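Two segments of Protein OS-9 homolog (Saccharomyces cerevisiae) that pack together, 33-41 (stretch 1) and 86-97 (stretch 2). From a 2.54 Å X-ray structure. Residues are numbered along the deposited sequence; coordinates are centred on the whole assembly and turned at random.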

ATOM      1  N   GLU A  33      13.154   5.538  10.092  1.00 81.09           N
ATOM      2  CA  GLU A  33      12.789   5.834   8.711  1.00 62.07           C
ATOM      3  C   GLU A  33      12.758   4.581   7.829  1.00 62.73           C
ATOM      4  O   GLU A  33      13.244   3.514   8.222  1.00 68.56           O
ATOM      5  CB  GLU A  33      13.767   6.845   8.117  1.00 75.94           C
ATOM      6  CG  GLU A  33      13.857   8.135   8.901  1.00110.40           C
ATOM      7  CD  GLU A  33      14.850   9.102   8.298  1.00138.69           C
ATOM      8  OE1 GLU A  33      15.246   8.891   7.132  1.00142.42           O
ATOM      9  OE2 GLU A  33      15.231  10.073   8.989  1.00151.58           O
ATOM     10  N   ARG A  34      12.205   4.715   6.623  1.00 50.70           N
ATOM     11  CA  ARG A  34      11.905   3.530   5.825  1.00 56.95           C
ATOM     12  C   ARG A  34      12.944   3.149   4.790  1.00 58.38           C
ATOM     13  O   ARG A  34      13.718   3.977   4.322  1.00 60.93           O
ATOM     14  CB  ARG A  34      10.521   3.612   5.187  1.00 56.89           C
ATOM     15  CG  ARG A  34      10.249   4.883   4.492  1.00 45.58           C
ATOM     16  CD  ARG A  34       8.864   4.895   3.875  1.00 52.78           C
ATOM     17  NE  ARG A  34       8.818   5.950   2.865  1.00 49.47           N
ATOM     18  CZ  ARG A  34       8.295   7.148   3.071  1.00 48.92           C
ATOM     19  NH1 ARG A  34       7.727   7.432   4.232  1.00 54.11           N
ATOM     20  NH2 ARG A  34       8.320   8.057   2.111  1.00 63.82           N
ATOM     21  N   ASP A  35      12.948   1.863   4.459  1.00 49.71           N
ATOM     22  CA  ASP A  35      13.844   1.315   3.467  1.00 48.94           C
ATOM     23  C   ASP A  35      13.456   1.865   2.090  1.00 49.48           C
ATOM     24  O   ASP A  35      12.289   2.128   1.841  1.00 49.49           O
ATOM     25  CB  ASP A  35      13.773  -0.221   3.506  1.00 53.92           C
ATOM     26  CG  ASP A  35      14.166  -0.808   4.884  1.00 56.63           C
ATOM     27  OD1 ASP A  35      15.168  -0.357   5.487  1.00 55.41           O
ATOM     28  OD2 ASP A  35      13.480  -1.737   5.364  1.00 51.63           O
ATOM     29  N   LYS A  36      14.454   2.077   1.230  1.00 49.30           N
ATOM     30  CA  LYS A  36      14.270   2.509  -0.153  1.00 48.53           C
ATOM     31  C   LYS A  36      14.947   1.491  -1.051  1.00 57.55           C
ATOM     32  O   LYS A  36      15.719   0.657  -0.575  1.00 45.10           O
ATOM     33  CB  LYS A  36      15.015   3.815  -0.427  1.00 51.93           C
ATOM     34  CG  LYS A  36      14.364   5.094  -0.022  1.00 58.71           C
ATOM     35  CD  LYS A  36      15.210   6.237  -0.585  1.00 59.87           C
ATOM     36  CE  LYS A  36      14.596   7.589  -0.299  1.00 74.51           C
ATOM     37  NZ  LYS A  36      15.466   8.680  -0.800  1.00 88.76           N
ATOM     38  N   LEU A  37      14.704   1.606  -2.354  1.00 43.46           N
ATOM     39  CA  LEU A  37      15.438   0.832  -3.354  1.00 42.26           C
ATOM     40  C   LEU A  37      16.128   1.777  -4.337  1.00 54.20           C
ATOM     41  O   LEU A  37      15.573   2.816  -4.722  1.00 49.36           O
ATOM     42  CB  LEU A  37      14.504  -0.099  -4.138  1.00 48.46           C
ATOM     43  CG  LEU A  37      13.798  -1.193  -3.338  1.00 51.49           C
ATOM     44  CD1 LEU A  37      12.760  -1.903  -4.185  1.00 47.22           C
ATOM     45  CD2 LEU A  37      14.786  -2.168  -2.689  1.00 38.42           C
ATOM     46  N   MET A  38      17.331   1.410  -4.761  1.00 57.74           N
ATOM     47  CA  MET A  38      18.070   2.246  -5.704  1.00 57.96           C
ATOM     48  C   MET A  38      18.500   1.507  -6.962  1.00 58.47           C
ATOM     49  O   MET A  38      19.191   0.480  -6.902  1.00 57.12           O
ATOM     50  CB  MET A  38      19.299   2.866  -5.049  1.00 58.86           C
ATOM     51  CG  MET A  38      20.084   3.739  -6.013  1.00 77.64           C
ATOM     52  SD  MET A  38      21.574   4.425  -5.270  1.00 71.30           S
ATOM     53  CE  MET A  38      22.530   2.931  -4.975  1.00 54.46           C
ATOM     54  N   VAL A  39      18.108   2.060  -8.104  1.00 46.30           N
ATOM     55  CA  VAL A  39      18.439   1.464  -9.389  1.00 56.66           C
ATOM     56  C   VAL A  39      19.677   2.142  -9.946  1.00 69.12           C
ATOM     57  O   VAL A  39      19.741   3.370 -10.006  1.00 78.59           O
ATOM     58  CB  VAL A  39      17.269   1.594 -10.386  1.00 53.86           C
ATOM     59  CG1 VAL A  39      17.653   1.019 -11.738  1.00 63.81           C
ATOM     60  CG2 VAL A  39      16.049   0.873  -9.836  1.00 63.04           C
ATOM     61  N   THR A  40      20.669   1.343 -10.327  1.00 73.97           N
ATOM     62  CA  THR A  40      21.918   1.866 -10.889  1.00 64.98           C
ATOM     63  C   THR A  40      22.082   1.416 -12.341  1.00 74.94           C
ATOM     64  O   THR A  40      22.972   1.874 -13.048  1.00 78.46           O
ATOM     65  CB  THR A  40      23.142   1.424 -10.064  1.00 66.81           C
ATOM     66  OG1 THR A  40      23.255  -0.005 -10.096  1.00 77.52           O
ATOM     67  CG2 THR A  40      22.988   1.867  -8.608  1.00 68.27           C
ATOM     68  N   ASP A  41      21.188   0.536 -12.781  1.00 85.86           N
ATOM     69  CA  ASP A  41      21.218  -0.030 -14.128  1.00 76.93           C
ATOM     70  C   ASP A  41      20.754   0.988 -15.176  1.00 72.67           C
ATOM     71  O   ASP A  41      19.650   1.522 -15.083  1.00 83.67           O
ATOM     72  CB  ASP A  41      20.310  -1.265 -14.156  1.00 88.95           C
ATOM     73  CG  ASP A  41      20.463  -2.094 -15.418  1.00 97.20           C
ATOM     74  OD1 ASP A  41      21.001  -1.582 -16.430  1.00101.64           O
ATOM     75  OD2 ASP A  41      20.026  -3.267 -15.390  1.00 92.45           O
ATOM     76  N   VAL A  86       1.480  -6.429   2.032  1.00 39.60           N
ATOM     77  CA  VAL A  86       1.664  -5.424   1.011  1.00 41.64           C
ATOM     78  C   VAL A  86       2.757  -4.478   1.498  1.00 51.89           C
ATOM     79  O   VAL A  86       2.595  -3.775   2.508  1.00 39.97           O
ATOM     80  CB  VAL A  86       0.376  -4.625   0.707  1.00 49.02           C
ATOM     81  CG1 VAL A  86       0.698  -3.461  -0.222  1.00 34.50           C
ATOM     82  CG2 VAL A  86      -0.638  -5.521   0.070  1.00 35.62           C
ATOM     83  N   TRP A  87       3.872  -4.488   0.775  1.00 37.99           N
ATOM     84  CA  TRP A  87       5.079  -3.772   1.172  1.00 38.97           C
ATOM     85  C   TRP A  87       5.406  -2.765   0.072  1.00 31.38           C
ATOM     86  O   TRP A  87       5.360  -3.104  -1.114  1.00 41.30           O
ATOM     87  CB  TRP A  87       6.223  -4.784   1.372  1.00 33.06           C
ATOM     88  CG  TRP A  87       7.566  -4.201   1.804  1.00 48.88           C
ATOM     89  CD1 TRP A  87       7.987  -3.946   3.091  1.00 44.33           C
ATOM     90  CD2 TRP A  87       8.660  -3.832   0.951  1.00 45.80           C
ATOM     91  NE1 TRP A  87       9.268  -3.441   3.081  1.00 37.48           N
ATOM     92  CE2 TRP A  87       9.703  -3.360   1.786  1.00 50.20           C
ATOM     93  CE3 TRP A  87       8.861  -3.856  -0.438  1.00 48.80           C
ATOM     94  CZ2 TRP A  87      10.927  -2.911   1.274  1.00 49.60           C
ATOM     95  CZ3 TRP A  87      10.084  -3.413  -0.945  1.00 46.87           C
ATOM     96  CH2 TRP A  87      11.097  -2.943  -0.089  1.00 46.12           C
ATOM     97  N   LEU A  88       5.715  -1.529   0.455  1.00 38.32           N
ATOM     98  CA  LEU A  88       5.940  -0.454  -0.519  1.00 40.52           C
ATOM     99  C   LEU A  88       7.268   0.214  -0.271  1.00 37.21           C
ATOM    100  O   LEU A  88       7.684   0.368   0.874  1.00 47.40           O
ATOM    101  CB  LEU A  88       4.903   0.670  -0.378  1.00 43.01           C
ATOM    102  CG  LEU A  88       3.396   0.538  -0.310  1.00 58.77           C
ATOM    103  CD1 LEU A  88       2.980  -0.266   0.912  1.00 66.01           C
ATOM    104  CD2 LEU A  88       2.847   1.954  -0.235  1.00 53.76           C
ATOM    105  N   ALA A  89       7.891   0.684  -1.341  1.00 48.54           N
ATOM    106  CA  ALA A  89       9.144   1.417  -1.229  1.00 43.98           C
ATOM    107  C   ALA A  89       9.336   2.340  -2.420  1.00 49.74           C
ATOM    108  O   ALA A  89       8.969   1.998  -3.560  1.00 42.29           O
ATOM    109  CB  ALA A  89      10.321   0.439  -1.109  1.00 42.90           C
ATOM    110  N   GLU A  90       9.890   3.522  -2.154  1.00 45.39           N
ATOM    111  CA  GLU A  90      10.311   4.413  -3.225  1.00 48.58           C
ATOM    112  C   GLU A  90      11.472   3.771  -3.967  1.00 54.83           C
ATOM    113  O   GLU A  90      12.371   3.167  -3.360  1.00 43.11           O
ATOM    114  CB  GLU A  90      10.772   5.770  -2.684  1.00 52.40           C
ATOM    115  CG  GLU A  90       9.719   6.567  -1.941  1.00 66.91           C
ATOM    116  CD  GLU A  90      10.212   7.958  -1.567  1.00 92.32           C
ATOM    117  OE1 GLU A  90      11.252   8.393  -2.111  1.00102.04           O
ATOM    118  OE2 GLU A  90       9.558   8.620  -0.732  1.00101.09           O
ATOM    119  N   VAL A  91      11.444   3.893  -5.284  1.00 53.82           N
ATOM    120  CA  VAL A  91      12.587   3.528  -6.100  1.00 53.33           C
ATOM    121  C   VAL A  91      13.250   4.821  -6.561  1.00 49.96           C
ATOM    122  O   VAL A  91      12.626   5.647  -7.239  1.00 55.71           O
ATOM    123  CB  VAL A  91      12.165   2.666  -7.299  1.00 53.55           C
ATOM    124  CG1 VAL A  91      13.333   2.444  -8.228  1.00 34.53           C
ATOM    125  CG2 VAL A  91      11.589   1.335  -6.810  1.00 44.04           C
ATOM    126  N   VAL A  92      14.497   5.024  -6.154  1.00 54.96           N
ATOM    127  CA  VAL A  92      15.232   6.219  -6.559  1.00 56.87           C
ATOM    128  C   VAL A  92      16.433   5.834  -7.412  1.00 57.49           C
ATOM    129  O   VAL A  92      16.850   4.675  -7.415  1.00 60.97           O
ATOM    130  CB  VAL A  92      15.721   7.044  -5.343  1.00 52.25           C
ATOM    131  CG1 VAL A  92      14.549   7.427  -4.443  1.00 48.14           C
ATOM    132  CG2 VAL A  92      16.790   6.270  -4.559  1.00 45.40           C
ATOM    133  N   ASP A  93      16.983   6.810  -8.136  1.00 64.21           N
ATOM    134  CA  ASP A  93      18.243   6.612  -8.854  1.00 62.04           C
ATOM    135  C   ASP A  93      19.444   7.017  -8.008  1.00 71.21           C
ATOM    136  O   ASP A  93      19.315   7.312  -6.819  1.00 73.99           O
ATOM    137  CB  ASP A  93      18.260   7.388 -10.169  1.00 64.44           C
ATOM    138  CG  ASP A  93      18.184   8.888  -9.961  1.00 76.81           C
ATOM    139  OD1 ASP A  93      18.490   9.350  -8.838  1.00 77.34           O
ATOM    140  OD2 ASP A  93      17.821   9.604 -10.924  1.00 77.05           O
ATOM    141  N   MET A  94      20.613   7.049  -8.636  1.00 80.35           N
ATOM    142  CA  MET A  94      21.858   7.304  -7.914  1.00 74.06           C
ATOM    143  C   MET A  94      22.002   8.735  -7.407  1.00 75.31           C
ATOM    144  O   MET A  94      22.888   9.025  -6.598  1.00 81.09           O
ATOM    145  CB  MET A  94      23.053   6.939  -8.781  1.00 71.25           C
ATOM    146  CG  MET A  94      23.270   5.446  -8.893  1.00 81.31           C
ATOM    147  SD  MET A  94      24.780   5.104  -9.809  1.00112.30           S
ATOM    148  CE  MET A  94      24.269   5.510 -11.475  1.00134.84           C
ATOM    149  N   LYS A  95      21.141   9.625  -7.887  1.00 68.04           N
ATOM    150  CA  LYS A  95      21.107  10.996  -7.384  1.00 76.90           C
ATOM    151  C   LYS A  95      19.874  11.209  -6.497  1.00 79.54           C
ATOM    152  O   LYS A  95      19.390  12.338  -6.331  1.00 76.75           O
ATOM    153  CB  LYS A  95      21.147  12.008  -8.539  1.00 73.51           C
ATOM    154  N   ASP A  96      19.378  10.105  -5.938  1.00 74.11           N
ATOM    155  CA  ASP A  96      18.240  10.105  -5.018  1.00 70.48           C
ATOM    156  C   ASP A  96      16.966  10.764  -5.558  1.00 74.67           C
ATOM    157  O   ASP A  96      16.168  11.332  -4.803  1.00 78.67           O
ATOM    158  CB  ASP A  96      18.624  10.723  -3.674  1.00 77.47           C
ATOM    159  CG  ASP A  96      17.802  10.166  -2.532  1.00 84.32           C
ATOM    160  OD1 ASP A  96      17.508   8.951  -2.556  1.00 82.24           O
ATOM    161  OD2 ASP A  96      17.438  10.940  -1.622  1.00 96.57           O
ATOM    162  N   ARG A  97      16.769  10.670  -6.865  1.00 80.65           N
ATOM    163  CA  ARG A  97      15.564  11.198  -7.469  1.00 71.93           C
ATOM    164  C   ARG A  97      14.520  10.097  -7.615  1.00 75.05           C
ATOM    165  O   ARG A  97      14.841   8.987  -8.044  1.00 87.35           O
ATOM    166  CB  ARG A  97      15.894  11.821  -8.819  1.00 76.01           C
ATOM    167  CG  ARG A  97      16.795  13.031  -8.713  1.00 93.05           C
ATOM    168  CD  ARG A  97      17.321  13.427 -10.076  1.00115.11           C
ATOM    169  NE  ARG A  97      18.266  12.437 -10.582  1.00131.55           N
ATOM    170  CZ  ARG A  97      18.907  12.538 -11.740  1.00130.51           C
ATOM    171  NH1 ARG A  97      18.705  13.588 -12.524  1.00136.70           N
ATOM    172  NH2 ARG A  97      19.751  11.589 -12.117  1.00116.99           N
TER
HETATM  173  O   HOH W   1      11.032  -2.744   5.218  1.00 41.53           O
HETATM  174  O   HOH W   2      10.697   3.860   0.546  1.00 43.91           O

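The two segments pair as parallel strands, their axes 4.7 Å apart at closest approach and inclined by 22°. Three backbone hydrogen bonds join them: Leu37 N donates to Glu90 O (3.0 Å), Val92 N to Leu37 O (2.8 Å) and Val39 N to Val92 O (3.0 Å). Leu37 thus bonds to Glu90 and Val92, on either side of its bridge partner Val91, while Val92 bonds to Leu37 and Val39, on either side of its own partner Met38, the staggered pattern of a parallel ladder. CA-H...O contacts from Val91 CA to Leu37 O (3.4 Å) and from Met38 CA to Val92 O (3.2 Å) supplement it. Before the ladder begins, water 2 bridges the two stretches, donating to Asp35 O (2.7 Å) and accepting from Glu90 N (2.8 Å).

Apolar side chains divide between the two sheet faces. Leu37 and Val91 share one, where Leu37 CB lies 4.2 Å from Val91 CG2 and Leu37 CD1 meets the edge of the Trp87 ring at CZ3 (4.5 Å). Val39 CG2 also approaches Val91 CG1, at 3.5 Å. On the other face, Met38 CB packs 4.3 Å from Val92 CG2, while Met38 SD extends to Met94 CG (4.1 Å).

Charged groups add two salt bridges. The extended Lys36 side chain brings NZ to Asp96 OD1 (2.7 Å), and Arg34 NH2 approaches Glu90 OE2 (3.2 Å), although the position of NH2 is less certain.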